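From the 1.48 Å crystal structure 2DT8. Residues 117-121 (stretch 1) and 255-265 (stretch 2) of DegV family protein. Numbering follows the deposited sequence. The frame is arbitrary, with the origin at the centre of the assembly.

Stretch 1, residues 117-121: AASLG
Stretch 2 255-265: ALVNELGAVIA

This is a small, mostly apolar side-chain contact between two segments of one chain whose touching residues are at least 136 apart in sequence, burying 259 Å² with no hydrogen bond across it. Stretch 1 approaches extended, Ala118 at phi/psi -149/160, and turns at Ser119, whose 51/-140 backbone leads into the helix beginning at Leu120 (-62/-7). Gly121 N bonds to Ala118 O at 2.9 Å and closes the turn. Stretch 2 runs as a strand through Glu259, passes Leu260 (-69/151) and Gly261 (-75/164), then enters a helix, with Ala265 N to Gly261 O at 2.9 Å.

The register sets Ser119 CA 6.6 Å from Leu260 CA and Leu120 CA 8.2 Å from Asn258 CA. Strand alternation selects the contacts: Leu256 and Asn258 point toward stretch 1, Val257 and Glu259 away. Leu120 (m, t) brings CD1 to 4.1 Å from Asn258 CB and 4.4 Å from Leu256 CD2, with Leu256 in t, p; Asn258 (chi1 t) thus offers aliphatic carbon here, while its ND2 is hydrogen-bonded elsewhere in the structure.

Beyond the strand, Ile264 (m, m) places CD1 4.2 Å from Ala118 CB and 4.1 Å from Ser119 N. Ser119 (t) sets OG 3.4 Å from Leu260 CD2, a van der Waals contact; Leu260 is m, t.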

# COMPACT_ATOMS: atom_id res chain seq x y z
N ALA A 117 5.92 -3.07 1.11
CA ALA A 117 5.15 -1.85 0.88
C ALA A 117 3.73 -2.01 1.41
O ALA A 117 3.36 -3.05 1.97
CB ALA A 117 5.12 -1.53 -0.61
N ALA A 118 2.92 -0.98 1.20
CA ALA A 118 1.53 -0.99 1.66
C ALA A 118 0.68 -0.14 0.70
O ALA A 118 1.21 0.70 -0.02
CB ALA A 118 1.45 -0.43 3.09
N SER A 119 -0.63 -0.36 0.72
CA SER A 119 -1.57 0.37 -0.14
C SER A 119 -1.09 0.31 -1.60
O SER A 119 -0.61 -0.74 -2.05
CB SER A 119 -1.72 1.82 0.35
OG SER A 119 -2.74 2.49 -0.36
N LEU A 120 -1.22 1.40 -2.36
CA LEU A 120 -0.78 1.40 -3.76
C LEU A 120 0.71 1.14 -3.95
O LEU A 120 1.17 0.99 -5.09
CB LEU A 120 -1.20 2.69 -4.47
CG LEU A 120 -2.64 2.64 -4.98
CD1 LEU A 120 -2.96 3.96 -5.67
CD2 LEU A 120 -2.82 1.48 -5.94
N GLY A 121 1.47 1.09 -2.86
CA GLY A 121 2.88 0.75 -2.97
C GLY A 121 2.94 -0.71 -3.40
O GLY A 121 3.84 -1.14 -4.13
N ALA A 255 0.05 9.35 -12.75
CA ALA A 255 -0.19 9.92 -11.44
C ALA A 255 -1.64 9.55 -10.88
O ALA A 255 -2.53 10.37 -10.73
CB ALA A 255 -0.15 11.49 -11.43
N LEU A 256 -1.80 8.24 -10.68
CA LEU A 256 -3.06 7.64 -10.25
C LEU A 256 -3.38 8.08 -8.83
O LEU A 256 -2.47 8.26 -8.03
CB LEU A 256 -2.93 6.12 -10.27
CG LEU A 256 -4.11 5.22 -9.93
CD1 LEU A 256 -5.25 5.43 -10.93
CD2 LEU A 256 -3.62 3.79 -9.98
N VAL A 257 -4.67 8.24 -8.53
CA VAL A 257 -5.12 8.67 -7.20
C VAL A 257 -6.24 7.76 -6.72
O VAL A 257 -7.18 7.49 -7.45
CB VAL A 257 -5.67 10.12 -7.23
CG1 VAL A 257 -5.99 10.59 -5.81
CG2 VAL A 257 -4.67 11.04 -7.89
N ASN A 258 -6.13 7.28 -5.49
CA ASN A 258 -7.17 6.44 -4.93
C ASN A 258 -7.22 6.68 -3.44
O ASN A 258 -6.27 7.17 -2.83
CB ASN A 258 -6.91 4.94 -5.18
CG ASN A 258 -8.15 4.07 -4.96
OD1 ASN A 258 -9.28 4.57 -4.92
ND2 ASN A 258 -7.95 2.76 -4.84
N GLU A 259 -8.37 6.35 -2.86
CA GLU A 259 -8.53 6.45 -1.43
C GLU A 259 -7.86 5.21 -0.83
O GLU A 259 -7.76 4.17 -1.48
CB GLU A 259 -10.02 6.45 -1.06
CG GLU A 259 -10.27 6.55 0.43
CD GLU A 259 -11.73 6.71 0.80
OE1 GLU A 259 -12.62 6.43 -0.03
OE2 GLU A 259 -11.98 7.13 1.95
N LEU A 260 -7.38 5.36 0.40
CA LEU A 260 -6.79 4.24 1.13
C LEU A 260 -7.93 3.29 1.47
O LEU A 260 -9.09 3.71 1.62
CB LEU A 260 -6.22 4.73 2.46
CG LEU A 260 -4.95 5.57 2.45
CD1 LEU A 260 -4.71 6.13 3.84
CD2 LEU A 260 -3.79 4.69 2.01
N GLY A 261 -7.60 2.01 1.58
CA GLY A 261 -8.62 1.05 1.99
C GLY A 261 -8.88 1.19 3.48
O GLY A 261 -8.08 1.78 4.22
N ALA A 262 -10.00 0.64 3.93
CA ALA A 262 -10.36 0.70 5.34
C ALA A 262 -9.32 0.01 6.22
O ALA A 262 -9.05 0.45 7.34
CB ALA A 262 -11.72 0.06 5.54
N VAL A 263 -8.72 -1.08 5.72
CA VAL A 263 -7.72 -1.77 6.53
C VAL A 263 -6.48 -0.89 6.73
O VAL A 263 -6.00 -0.75 7.86
CB VAL A 263 -7.35 -3.14 5.92
CG1 VAL A 263 -6.10 -3.71 6.60
CG2 VAL A 263 -8.51 -4.11 6.13
N ILE A 264 -5.96 -0.28 5.67
CA ILE A 264 -4.81 0.58 5.84
C ILE A 264 -5.17 1.82 6.68
O ILE A 264 -4.42 2.21 7.57
CB ILE A 264 -4.24 1.06 4.47
CG1 ILE A 264 -3.73 -0.14 3.67
CG2 ILE A 264 -3.11 2.07 4.70
CD1 ILE A 264 -2.53 -0.84 4.28
N ALA A 265 -6.33 2.41 6.40
CA ALA A 265 -6.76 3.61 7.12
C ALA A 265 -6.95 3.36 8.62
O ALA A 265 -6.83 4.29 9.42
CB ALA A 265 -8.04 4.15 6.52